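Local coordinates for DUF4974 domain-containing protein (Parabacteroides distasonis, PDB 4M0N) that probably acts as a membrane-bound anti-sigma factor of the FecR family, this piece comprising its FecR and FecR C-terminal domains, at residues Q32-V40 against M49-R60. The protein carries 1 engineered substitution. Residues are numbered along the deposited sequence; the frame is centred on the assembly and turned at random. Where two conformers were deposited one is given.
Sequences QVTLPDGTV and MRYPTEFTSDIR
Leu35 lays CD2 over one face of the Tyr51 ring, 3.7 Å from the ring centroid, a CH-pi contact displaced toward the CG-CD2 side of the Tyr51 ring. At the far end of the same ring, Val33 CG2 approaches the phenol OH. The Phe55 ring is met differently: Leu35 CD1 and Asp37 OD1 both lie at its edge, the latter 3.6 Å from Phe55 CE2, while Arg60 CB sits over the centre of one face. The carboxylate of Asp37 is turned 75° from that ring. Pro36 crosses the Phe55 side chain at about a right angle, CD against CE2, and its CG is 3.3 Å from the carbonyl O of Thr53. Deeper in, the bend of Met49 at chi3 (71°) brings CE to 3.7 Å from Val33 CG1. Strands 31-34 and 48-51 belong to different sheets of the FecR domain, so Val33 packs sheet against sheet on Met49 and Tyr51; Leu35, Pro36 and Phe55 extend the packing through the type I turn Leu35-Gly38 and the loop after Tyr51. Thr39 N reaches Asp37 OD1 (2.9 Å) from above the carboxylate plane, closing an Asx turn. Asp37 OD2 takes two donors, Thr39 OG1 at 2.6 Å on the syn side and Arg60 NH1 at 2.7 Å on the anti lone pair. The latter is the hydrogen bond of a salt bridge, its N-H...O angle only 144°. With an alanine at Asp37, Arg60 would probably lose its carboxylate mate, and Thr39 N and OG1 their side-chain acceptor. The guanidinium also donates through NH1 to Met73 O and through NH2 to Lys78 O and Leu92 O, which probably hold it from turning.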
loop_
_atom_site.group_PDB
_atom_site.type_symbol
_atom_site.label_atom_id
_atom_site.label_comp_id
_atom_site.label_asym_id
_atom_site.label_seq_id
_atom_site.Cartn_x
_atom_site.Cartn_y
_atom_site.Cartn_z
ATOM N N GLN A 32 -1.301 9.196 -11.666
ATOM C CA GLN A 32 -0.305 10.094 -11.121
ATOM C C GLN A 32 -0.932 11.442 -11.225
ATOM O O GLN A 32 -1.525 11.800 -12.259
ATOM C CB GLN A 32 1.046 10.030 -11.857
ATOM C CG GLN A 32 2.145 10.885 -11.201
ATOM C CD GLN A 32 3.439 10.967 -12.011
ATOM O OE1 GLN A 32 3.943 9.954 -12.502
ATOM N NE2 GLN A 32 3.983 12.177 -12.147
ATOM N N VAL A 33 -0.830 12.200 -10.154
ATOM C CA VAL A 33 -1.379 13.533 -10.136
ATOM C C VAL A 33 -0.434 14.487 -9.450
ATOM O O VAL A 33 0.278 14.135 -8.512
ATOM C CB VAL A 33 -2.776 13.578 -9.488
ATOM C CG1 VAL A 33 -2.692 13.251 -8.019
ATOM C CG2 VAL A 33 -3.439 14.937 -9.683
ATOM N N THR A 34 -0.404 15.706 -9.952
ATOM C CA THR A 34 0.332 16.738 -9.302
ATOM C C THR A 34 -0.675 17.630 -8.585
ATOM O O THR A 34 -1.613 18.163 -9.200
ATOM C CB THR A 34 1.177 17.528 -10.291
ATOM O OG1 THR A 34 2.023 16.618 -10.980
ATOM C CG2 THR A 34 2.022 18.521 -9.581
ATOM N N LEU A 35 -0.470 17.798 -7.286
ATOM C CA LEU A 35 -1.341 18.640 -6.493
ATOM C C LEU A 35 -1.041 20.135 -6.664
ATOM O O LEU A 35 0.003 20.513 -7.194
ATOM C CB LEU A 35 -1.229 18.228 -5.020
ATOM C CG LEU A 35 -1.722 16.821 -4.724
ATOM C CD1 LEU A 35 -1.474 16.475 -3.268
ATOM C CD2 LEU A 35 -3.202 16.683 -5.049
ATOM N N PRO A 36 -1.956 21.000 -6.204
ATOM C CA PRO A 36 -1.788 22.456 -6.374
ATOM C C PRO A 36 -0.511 23.038 -5.784
ATOM O O PRO A 36 -0.070 24.107 -6.218
ATOM C CB PRO A 36 -3.001 23.028 -5.640
ATOM C CG PRO A 36 -4.017 21.949 -5.702
ATOM C CD PRO A 36 -3.252 20.677 -5.579
ATOM N N ASP A 37 0.056 22.373 -4.776
ATOM C CA ASP A 37 1.302 22.814 -4.166
ATOM C C ASP A 37 2.537 22.248 -4.879
ATOM O O ASP A 37 3.660 22.487 -4.433
ATOM C CB ASP A 37 1.344 22.364 -2.693
ATOM C CG ASP A 37 1.409 20.855 -2.550
ATOM O OD1 ASP A 37 0.980 20.172 -3.499
ATOM O OD2 ASP A 37 1.910 20.357 -1.505
ATOM N N GLY A 38 2.336 21.439 -5.920
ATOM C CA GLY A 38 3.457 20.803 -6.620
ATOM C C GLY A 38 3.816 19.409 -6.125
ATOM O O GLY A 38 4.704 18.760 -6.677
ATOM N N THR A 39 3.155 18.945 -5.062
ATOM C CA THR A 39 3.330 17.595 -4.585
ATOM C C THR A 39 2.871 16.595 -5.641
ATOM O O THR A 39 1.799 16.749 -6.213
ATOM C CB THR A 39 2.537 17.400 -3.273
ATOM O OG1 THR A 39 3.175 18.143 -2.223
ATOM C CG2 THR A 39 2.420 15.898 -2.906
ATOM N N VAL A 40 3.668 15.564 -5.884
ATOM C CA VAL A 40 3.332 14.534 -6.842
ATOM C C VAL A 40 2.819 13.344 -6.052
ATOM O O VAL A 40 3.440 12.930 -5.059
ATOM C CB VAL A 40 4.564 14.087 -7.644
ATOM C CG1 VAL A 40 4.219 12.920 -8.567
ATOM C CG2 VAL A 40 5.044 15.249 -8.478
ATOM N N MET A 49 -8.536 9.201 -3.569
ATOM C CA MET A 49 -7.986 10.351 -2.911
ATOM C C MET A 49 -8.864 11.592 -3.165
ATOM O O MET A 49 -9.328 11.834 -4.293
ATOM C CB MET A 49 -6.518 10.599 -3.320
ATOM C CG MET A 49 -5.919 11.828 -2.651
ATOM S SD MET A 49 -4.165 12.072 -3.000
ATOM C CE MET A 49 -4.208 12.556 -4.709
ATOM N N ARG A 50 -9.056 12.370 -2.104
ATOM C CA ARG A 50 -9.871 13.580 -2.095
ATOM C C ARG A 50 -8.955 14.725 -1.714
ATOM O O ARG A 50 -8.213 14.632 -0.724
ATOM C CB ARG A 50 -10.961 13.357 -1.014
ATOM C CG ARG A 50 -12.271 14.075 -1.054
ATOM C CD ARG A 50 -13.136 13.462 0.070
ATOM N NE ARG A 50 -13.494 12.079 -0.269
ATOM C CZ ARG A 50 -13.142 10.954 0.357
ATOM N NH1 ARG A 50 -12.399 10.940 1.458
ATOM N NH2 ARG A 50 -13.560 9.798 -0.157
ATOM N N TYR A 51 -8.969 15.793 -2.509
ATOM C CA TYR A 51 -8.098 16.948 -2.279
ATOM C C TYR A 51 -8.803 18.176 -2.807
ATOM O O TYR A 51 -9.708 18.054 -3.654
ATOM C CB TYR A 51 -6.734 16.751 -2.953
ATOM C CG TYR A 51 -6.782 16.567 -4.471
ATOM C CD1 TYR A 51 -6.949 15.314 -5.020
ATOM C CD2 TYR A 51 -6.593 17.641 -5.336
ATOM C CE1 TYR A 51 -6.986 15.115 -6.387
ATOM C CE2 TYR A 51 -6.615 17.454 -6.719
ATOM C CZ TYR A 51 -6.798 16.176 -7.232
ATOM O OH TYR A 51 -6.836 15.927 -8.592
ATOM N N PRO A 52 -8.417 19.354 -2.296
ATOM C CA PRO A 52 -9.004 20.620 -2.712
ATOM C C PRO A 52 -8.295 21.148 -3.971
ATOM O O PRO A 52 -7.106 20.930 -4.154
ATOM C CB PRO A 52 -8.755 21.503 -1.502
ATOM C CG PRO A 52 -7.438 21.058 -0.985
ATOM C CD PRO A 52 -7.304 19.581 -1.342
ATOM N N THR A 53 -9.002 21.863 -4.836
ATOM C CA THR A 53 -8.336 22.444 -6.017
ATOM C C THR A 53 -7.357 23.589 -5.632
ATOM O O THR A 53 -6.509 23.977 -6.423
ATOM C CB THR A 53 -9.371 22.837 -7.086
ATOM O OG1 THR A 53 -10.400 23.601 -6.470
ATOM C CG2 THR A 53 -9.985 21.550 -7.718
ATOM N N GLU A 54 -7.471 24.096 -4.409
ATOM C CA GLU A 54 -6.517 25.040 -3.832
ATOM C C GLU A 54 -6.353 24.725 -2.344
ATOM O O GLU A 54 -7.348 24.447 -1.678
ATOM C CB GLU A 54 -7.060 26.464 -4.017
ATOM C CG GLU A 54 -6.172 27.594 -3.527
ATOM C CD GLU A 54 -6.591 28.940 -4.114
ATOM O OE1 GLU A 54 -7.473 28.960 -5.000
ATOM O OE2 GLU A 54 -6.039 29.982 -3.701
ATOM N N PHE A 55 -5.125 24.776 -1.827
ATOM C CA PHE A 55 -4.874 24.573 -0.401
ATOM C C PHE A 55 -4.999 25.961 0.255
ATOM O O PHE A 55 -4.051 26.752 0.237
ATOM C CB PHE A 55 -3.470 23.997 -0.145
ATOM C CG PHE A 55 -3.308 22.550 -0.542
ATOM C CD1 PHE A 55 -4.127 21.574 0.016
ATOM C CD2 PHE A 55 -2.294 22.153 -1.414
ATOM C CE1 PHE A 55 -3.951 20.230 -0.310
ATOM C CE2 PHE A 55 -2.132 20.817 -1.759
ATOM C CZ PHE A 55 -2.953 19.869 -1.211
ATOM N N THR A 56 -6.171 26.262 0.795
ATOM C CA THR A 56 -6.434 27.600 1.346
ATOM C C THR A 56 -6.206 27.690 2.858
ATOM O O THR A 56 -6.153 28.794 3.409
ATOM C CB THR A 56 -7.869 28.071 1.028
ATOM O OG1 THR A 56 -8.816 27.121 1.533
ATOM C CG2 THR A 56 -8.059 28.233 -0.478
ATOM N N SER A 57 -6.080 26.547 3.532
ATOM C CA SER A 57 -5.940 26.560 4.990
ATOM C C SER A 57 -4.462 26.652 5.385
ATOM O O SER A 57 -3.601 26.813 4.518
ATOM C CB SER A 57 -6.598 25.322 5.591
ATOM O OG SER A 57 -5.918 24.159 5.184
ATOM N N ASP A 58 -4.177 26.568 6.687
ATOM C CA ASP A 58 -2.793 26.543 7.187
ATOM C C ASP A 58 -2.141 25.152 7.076
ATOM O O ASP A 58 -0.980 24.961 7.462
ATOM C CB ASP A 58 -2.738 27.002 8.650
ATOM C CG ASP A 58 -3.550 26.106 9.583
ATOM O OD1 ASP A 58 -4.725 25.820 9.265
ATOM O OD2 ASP A 58 -3.011 25.689 10.633
ATOM N N ILE A 59 -2.891 24.176 6.581
ATOM C CA ILE A 59 -2.332 22.856 6.347
ATOM C C ILE A 59 -2.708 22.464 4.935
ATOM O O ILE A 59 -3.697 22.956 4.379
ATOM C CB ILE A 59 -2.863 21.802 7.352
ATOM C CG1 ILE A 59 -4.382 21.685 7.270
ATOM C CG2 ILE A 59 -2.456 22.173 8.771
ATOM C CD1 ILE A 59 -4.936 20.453 7.961
ATOM N N ARG A 60 -1.882 21.626 4.338
ATOM C CA ARG A 60 -2.192 21.038 3.065
ATOM C C ARG A 60 -2.756 19.646 3.367
ATOM O O ARG A 60 -1.990 18.728 3.595
ATOM C CB ARG A 60 -0.912 20.912 2.248
ATOM C CG ARG A 60 -0.322 22.249 1.846
ATOM C CD ARG A 60 1.026 22.076 1.171
ATOM N NE ARG A 60 2.062 21.731 2.119
ATOM C CZ ARG A 60 3.254 21.219 1.803
ATOM N NH1 ARG A 60 3.576 20.953 0.548
ATOM N NH2 ARG A 60 4.159 20.996 2.747
#